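Local coordinates for glutathione transferase (Lolium rigidum, PDB 6ZB6), which probably catalyses the conjugation of glutathione to electrophilic xenobiotics as a phi class enzyme, and is studied as a target in herbicide resistance, at residues 56-61 / 72-77; 148-153 / 195-200. All coordinates share one frame; numbering follows the deposited sequence.

Contact 1 (56-61 / 72-77); sequences PAFQDG and SKYVLR
Strand 57-60, bearing Phe58 and Asp60, runs at 29° to helix segment 72-77, which bears Tyr74 and Val75; the axes come within 10.9 Å. Phe58 and Asp60 both direct CB toward the helix. The Phe58 ring reaches it with its outer atoms. Phe58 CE1 lies 3.8 Å from Tyr74 CE2, and Phe58 CE2 lies 4.1 Å from Val75 CG2. The Phe58 and Tyr74 rings meet obliquely, their planes at 68°. This is the thioredoxin-like N-terminal domain of the glutathione transferase fold, where helix 68-78 packs on one face of the four-stranded sheet. Pro56, just before the strand, follows a cis peptide bond and touches the bound S-(p-nitrobenzyl)glutathione.

The polar part lies at the far end of the strand. Tyr74 OH donates a hydrogen bond to Asp60 OD2 over 2.6 Å. CG of Tyr74 stands anti to the backbone N (chi1 172°), which carries the ring across to the strand. The carboxylate oxygen sits at the ring edge, in its plane. The hydroxyl meets OD2 on the anti side, out of the carboxylate plane. The same oxygen forms a salt bridge with Lys78 NZ, so two donors share it.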
loop_
_atom_site.group_PDB
_atom_site.type_symbol
_atom_site.label_atom_id
_atom_site.label_comp_id
_atom_site.label_asym_id
_atom_site.label_seq_id
_atom_site.Cartn_x
_atom_site.Cartn_y
_atom_site.Cartn_z
ATOM N N PRO A 56 1.988 -1.334 10.905
ATOM C CA PRO A 56 3.376 -1.359 11.368
ATOM C C PRO A 56 3.639 -0.456 12.560
ATOM O O PRO A 56 2.870 0.476 12.805
ATOM C CB PRO A 56 4.147 -0.821 10.163
ATOM C CG PRO A 56 3.201 0.181 9.572
ATOM C CD PRO A 56 1.832 -0.509 9.693
ATOM N N ALA A 57 4.721 -0.728 13.277
ATOM C CA ALA A 57 5.432 0.321 14.006
ATOM C C ALA A 57 6.827 0.427 13.404
ATOM O O ALA A 57 7.209 -0.365 12.549
ATOM C CB ALA A 57 5.482 0.034 15.508
ATOM N N PHE A 58 7.614 1.386 13.871
ATOM C CA PHE A 58 8.862 1.683 13.190
ATOM C C PHE A 58 9.836 2.271 14.194
ATOM O O PHE A 58 9.439 3.067 15.045
ATOM C CB PHE A 58 8.603 2.655 12.031
ATOM C CG PHE A 58 9.841 3.200 11.378
ATOM C CD1 PHE A 58 10.432 4.380 11.836
ATOM C CD2 PHE A 58 10.391 2.562 10.284
ATOM C CE1 PHE A 58 11.572 4.882 11.226
ATOM C CE2 PHE A 58 11.520 3.069 9.650
ATOM C CZ PHE A 58 12.105 4.227 10.110
ATOM N N GLN A 59 11.109 1.893 14.088
ATOM C CA GLN A 59 12.131 2.460 14.964
ATOM C C GLN A 59 13.355 2.859 14.150
ATOM O O GLN A 59 13.849 2.084 13.322
ATOM C CB GLN A 59 12.531 1.478 16.068
ATOM C CG GLN A 59 13.455 2.089 17.128
ATOM C CD GLN A 59 13.967 1.056 18.110
ATOM O OE1 GLN A 59 13.529 -0.099 18.101
ATOM N NE2 GLN A 59 14.899 1.464 18.973
ATOM N N ASP A 60 13.816 4.081 14.372
ATOM C CA ASP A 60 15.085 4.575 13.850
ATOM C C ASP A 60 15.821 5.126 15.065
ATOM O O ASP A 60 15.564 6.259 15.469
ATOM C CB ASP A 60 14.862 5.650 12.797
ATOM C CG ASP A 60 16.162 6.170 12.212
ATOM O OD1 ASP A 60 17.229 5.635 12.571
ATOM O OD2 ASP A 60 16.108 7.098 11.378
ATOM N N GLY A 61 16.713 4.331 15.651
ATOM C CA GLY A 61 17.403 4.774 16.852
ATOM C C GLY A 61 16.431 4.946 17.997
ATOM O O GLY A 61 15.735 3.998 18.368
ATOM N N SER A 72 6.405 6.129 6.031
ATOM C CA SER A 72 6.926 6.117 4.672
ATOM C C SER A 72 7.501 7.470 4.279
ATOM O O SER A 72 8.557 7.537 3.641
ATOM C CB SER A 72 5.827 5.707 3.685
ATOM O OG SER A 72 5.393 4.380 3.933
ATOM N N LYS A 73 6.810 8.561 4.626
ATOM C CA LYS A 73 7.343 9.877 4.282
ATOM C C LYS A 73 8.634 10.164 5.039
ATOM O O LYS A 73 9.554 10.789 4.492
ATOM C CB LYS A 73 6.292 10.963 4.538
ATOM C CG LYS A 73 5.160 10.920 3.507
ATOM C CD LYS A 73 4.251 12.148 3.590
ATOM C CE LYS A 73 3.357 12.060 4.828
ATOM N NZ LYS A 73 2.240 13.060 4.829
ATOM N N TYR A 74 8.737 9.704 6.289
ATOM C CA TYR A 74 9.994 9.874 7.017
ATOM C C TYR A 74 11.133 9.147 6.310
ATOM O O TYR A 74 12.246 9.673 6.193
ATOM C CB TYR A 74 9.844 9.360 8.448
ATOM C CG TYR A 74 11.145 9.322 9.217
ATOM C CD1 TYR A 74 11.609 10.457 9.885
ATOM C CD2 TYR A 74 11.916 8.163 9.274
ATOM C CE1 TYR A 74 12.798 10.434 10.582
ATOM C CE2 TYR A 74 13.117 8.133 9.978
ATOM C CZ TYR A 74 13.542 9.270 10.635
ATOM O OH TYR A 74 14.723 9.252 11.336
ATOM N N VAL A 75 10.870 7.930 5.836
ATOM C CA VAL A 75 11.883 7.183 5.088
ATOM C C VAL A 75 12.300 7.947 3.837
ATOM O O VAL A 75 13.497 8.102 3.548
ATOM C CB VAL A 75 11.355 5.780 4.736
ATOM C CG1 VAL A 75 12.179 5.181 3.598
ATOM C CG2 VAL A 75 11.384 4.890 5.965
ATOM N N LEU A 76 11.321 8.427 3.069
ATOM C CA LEU A 76 11.627 9.110 1.814
ATOM C C LEU A 76 12.448 10.370 2.045
ATOM O O LEU A 76 13.344 10.692 1.250
ATOM C CB LEU A 76 10.334 9.445 1.084
ATOM C CG LEU A 76 9.591 8.192 0.590
ATOM C CD1 LEU A 76 8.247 8.579 0.018
ATOM C CD2 LEU A 76 10.434 7.408 -0.409
ATOM N N ARG A 77 12.158 11.097 3.128
ATOM C CA ARG A 77 12.904 12.315 3.418
ATOM C C ARG A 77 14.287 12.005 3.964
ATOM O O ARG A 77 15.280 12.607 3.531
ATOM C CB ARG A 77 12.117 13.184 4.402
ATOM C CG ARG A 77 10.872 13.810 3.803
ATOM C CD ARG A 77 9.956 14.367 4.891
ATOM N NE ARG A 77 8.697 14.806 4.302
ATOM C CZ ARG A 77 7.529 14.825 4.937
ATOM N NH1 ARG A 77 7.454 14.446 6.208
ATOM N NH2 ARG A 77 6.436 15.233 4.297
#

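Contact 2 (148-153 / 195-200); sequences EVYEAR and KAWWER
Tyr150 and Trp197 carry this contact, one from helix 133-156 and one from helix 192-202. Each directs CB toward the other helix. The two aromatic side chains span the gap between the backbones, and no hydrogen bond crosses between the segments. Their closest atoms are Tyr150 CE2 and Trp197 CH2, 4.2 Å apart. The arrangement is an offset edge-to-face pair. The edge of the phenol ring is turned toward the face of the indole, with the planes at 68°. The centroids of the phenol ring and the six-membered indole ring are 6.0 Å apart. CG of Trp197 lies anti to the backbone N (chi1 163°), which sends the indole toward helix 133-156, and chi2 (80°) turns its benzene part, with CH2 foremost, to Tyr150.

Both rings are buried, and their polar atoms are satisfied by residues outside the two segments. Tyr150 OH is hydrogen-bonded to His172 NE2. Trp197 NE1 bonds to Asp169 OD1. These bonds probably help to fix the ring positions. His172 also meets both rings, edge-to-face in the case of Trp197, so three aromatic groups gather here.

Glu151 adds a polar link beside the rings. It bonds Val194 N through OE1 and His193 ND1 through OE2, near the start of helix 192-202.

The contact belongs to the all-helical C-terminal domain of the transferase. Tyr150 also packs on Val104 and Tyr109 of helix 92-127, while Asp169 lies on helix 167-170. The pair thus joins helix 133-156 to helix 192-202, with helices 92-127 and 167-170 alongside.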
loop_
_atom_site.group_PDB
_atom_site.type_symbol
_atom_site.label_atom_id
_atom_site.label_comp_id
_atom_site.label_asym_id
_atom_site.label_seq_id
_atom_site.Cartn_x
_atom_site.Cartn_y
_atom_site.Cartn_z
ATOM N N GLU A 148 -13.681 4.612 -13.153
ATOM C CA GLU A 148 -14.007 5.490 -14.273
ATOM C C GLU A 148 -13.265 6.821 -14.179
ATOM O O GLU A 148 -12.812 7.354 -15.200
ATOM C CB GLU A 148 -15.516 5.719 -14.337
ATOM C CG GLU A 148 -16.277 4.459 -14.823
ATOM C CD GLU A 148 -17.789 4.581 -14.722
ATOM O OE1 GLU A 148 -18.295 5.695 -14.464
ATOM O OE2 GLU A 148 -18.475 3.546 -14.889
ATOM N N VAL A 149 -13.135 7.376 -12.969
ATOM C CA VAL A 149 -12.378 8.615 -12.803
ATOM C C VAL A 149 -10.891 8.372 -13.034
ATOM O O VAL A 149 -10.214 9.165 -13.702
ATOM C CB VAL A 149 -12.638 9.218 -11.410
ATOM C CG1 VAL A 149 -11.752 10.440 -11.185
ATOM C CG2 VAL A 149 -14.119 9.564 -11.243
ATOM N N TYR A 150 -10.354 7.275 -12.486
ATOM C CA TYR A 150 -8.942 6.966 -12.704
ATOM C C TYR A 150 -8.654 6.764 -14.183
ATOM O O TYR A 150 -7.612 7.195 -14.692
ATOM C CB TYR A 150 -8.544 5.712 -11.919
ATOM C CG TYR A 150 -8.133 5.958 -10.469
ATOM C CD1 TYR A 150 -8.981 6.621 -9.582
ATOM C CD2 TYR A 150 -6.920 5.495 -9.986
ATOM C CE1 TYR A 150 -8.615 6.829 -8.257
ATOM C CE2 TYR A 150 -6.541 5.703 -8.655
ATOM C CZ TYR A 150 -7.397 6.360 -7.800
ATOM O OH TYR A 150 -7.012 6.575 -6.493
ATOM N N GLU A 151 -9.575 6.108 -14.888
ATOM C CA GLU A 151 -9.375 5.858 -16.310
ATOM C C GLU A 151 -9.250 7.163 -17.078
ATOM O O GLU A 151 -8.374 7.302 -17.940
ATOM C CB GLU A 151 -10.530 5.021 -16.847
ATOM C CG GLU A 151 -10.457 4.732 -18.330
ATOM C CD GLU A 151 -9.343 3.766 -18.689
ATOM O OE1 GLU A 151 -8.741 3.144 -17.787
ATOM O OE2 GLU A 151 -9.075 3.625 -19.889
ATOM N N ALA A 152 -10.114 8.136 -16.772
ATOM C CA ALA A 152 -10.018 9.444 -17.409
ATOM C C ALA A 152 -8.720 10.146 -17.026
ATOM O O ALA A 152 -8.043 10.719 -17.888
ATOM C CB ALA A 152 -11.231 10.301 -17.036
ATOM N N ARG A 153 -8.344 10.088 -15.745
ATOM C CA ARG A 153 -7.127 10.755 -15.290
ATOM C C ARG A 153 -5.890 10.151 -15.947
ATOM O O ARG A 153 -4.994 10.874 -16.404
ATOM C CB ARG A 153 -7.031 10.659 -13.765
ATOM C CG ARG A 153 -5.767 11.247 -13.158
ATOM C CD ARG A 153 -5.826 12.751 -13.124
ATOM N NE ARG A 153 -4.607 13.318 -12.549
ATOM C CZ ARG A 153 -4.210 14.568 -12.750
ATOM N NH1 ARG A 153 -4.954 15.371 -13.496
ATOM N NH2 ARG A 153 -3.076 15.013 -12.210
ATOM N N LYS A 195 -5.332 -0.315 -16.147
ATOM C CA LYS A 195 -4.561 -1.550 -16.134
ATOM C C LYS A 195 -3.115 -1.301 -16.527
ATOM O O LYS A 195 -2.201 -1.925 -15.979
ATOM C CB LYS A 195 -5.167 -2.591 -17.083
ATOM C CG LYS A 195 -4.353 -3.882 -17.105
ATOM C CD LYS A 195 -4.887 -4.926 -16.143
ATOM C CE LYS A 195 -4.373 -6.334 -16.495
ATOM N NZ LYS A 195 -5.411 -7.187 -17.165
ATOM N N ALA A 196 -2.883 -0.404 -17.489
ATOM C CA ALA A 196 -1.510 -0.144 -17.926
ATOM C C ALA A 196 -0.709 0.549 -16.831
ATOM O O ALA A 196 0.488 0.285 -16.658
ATOM C CB ALA A 196 -1.513 0.725 -19.178
ATOM N N TRP A 197 -1.347 1.492 -16.146
ATOM C CA TRP A 197 -0.756 2.119 -14.967
ATOM C C TRP A 197 -0.391 1.074 -13.923
ATOM O O TRP A 197 0.729 1.063 -13.393
ATOM C CB TRP A 197 -1.762 3.133 -14.426
ATOM C CG TRP A 197 -1.570 3.634 -13.022
ATOM C CD1 TRP A 197 -0.702 4.608 -12.615
ATOM C CD2 TRP A 197 -2.324 3.259 -11.871
ATOM N NE1 TRP A 197 -0.844 4.835 -11.273
ATOM C CE2 TRP A 197 -1.841 4.032 -10.787
ATOM C CE3 TRP A 197 -3.362 2.345 -11.641
ATOM C CZ2 TRP A 197 -2.341 3.903 -9.492
ATOM C CZ3 TRP A 197 -3.864 2.221 -10.359
ATOM C CH2 TRP A 197 -3.352 3.010 -9.293
ATOM N N TRP A 198 -1.332 0.174 -13.621
ATOM C CA TRP A 198 -1.057 -0.890 -12.661
ATOM C C TRP A 198 0.146 -1.721 -13.086
ATOM O O TRP A 198 1.007 -2.046 -12.256
ATOM C CB TRP A 198 -2.296 -1.776 -12.475
ATOM C CG TRP A 198 -2.056 -2.911 -11.505
ATOM C CD1 TRP A 198 -2.088 -4.244 -11.787
ATOM C CD2 TRP A 198 -1.712 -2.801 -10.116
ATOM N NE1 TRP A 198 -1.803 -4.974 -10.656
ATOM C CE2 TRP A 198 -1.567 -4.110 -9.616
ATOM C CE3 TRP A 198 -1.518 -1.720 -9.245
ATOM C CZ2 TRP A 198 -1.233 -4.373 -8.281
ATOM C CZ3 TRP A 198 -1.191 -1.984 -7.905
ATOM C CH2 TRP A 198 -1.043 -3.291 -7.444
ATOM N N GLU A 199 0.238 -2.069 -14.382
ATOM C CA GLU A 199 1.361 -2.875 -14.838
ATOM C C GLU A 199 2.675 -2.122 -14.743
ATOM O O GLU A 199 3.714 -2.731 -14.467
ATOM C CB GLU A 199 1.125 -3.349 -16.273
ATOM C CG GLU A 199 -0.088 -4.227 -16.384
ATOM C CD GLU A 199 0.147 -5.659 -15.939
ATOM O OE1 GLU A 199 1.124 -5.927 -15.204
ATOM O OE2 GLU A 199 -0.647 -6.533 -16.356
ATOM N N ARG A 200 2.657 -0.808 -14.961
ATOM C CA ARG A 200 3.866 -0.026 -14.746
ATOM C C ARG A 200 4.297 -0.098 -13.285
ATOM O O ARG A 200 5.482 -0.280 -12.994
ATOM C CB ARG A 200 3.650 1.425 -15.178
ATOM C CG ARG A 200 3.681 1.640 -16.689
ATOM C CD ARG A 200 3.801 3.122 -17.034
ATOM N NE ARG A 200 2.556 3.841 -16.781
ATOM C CZ ARG A 200 1.508 3.841 -17.601
ATOM N NH1 ARG A 200 1.548 3.171 -18.747
ATOM N NH2 ARG A 200 0.415 4.519 -17.278
#

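How the contacts relate
The two contacts share no helix or strand. Contact 1 belongs to the thioredoxin-like N-terminal domain and joins a sheet strand to a helix. Contact 2 joins two helices of the C-terminal domain. Their centres are 29 Å apart, on opposite sides of the chain's centre, and they do not touch. Contact 1 is partly buried: Phe58 and Val75 are buried, while Asp60 and Tyr74 are partly exposed. Contact 2 is the smaller, 73 Å² against 155 Å², but both touching residues are buried. Each pairs a tyrosine with another aromatic residue. In contact 1 the tyrosine hydroxyl bonds across the contact; in contact 2 it bonds to a third residue.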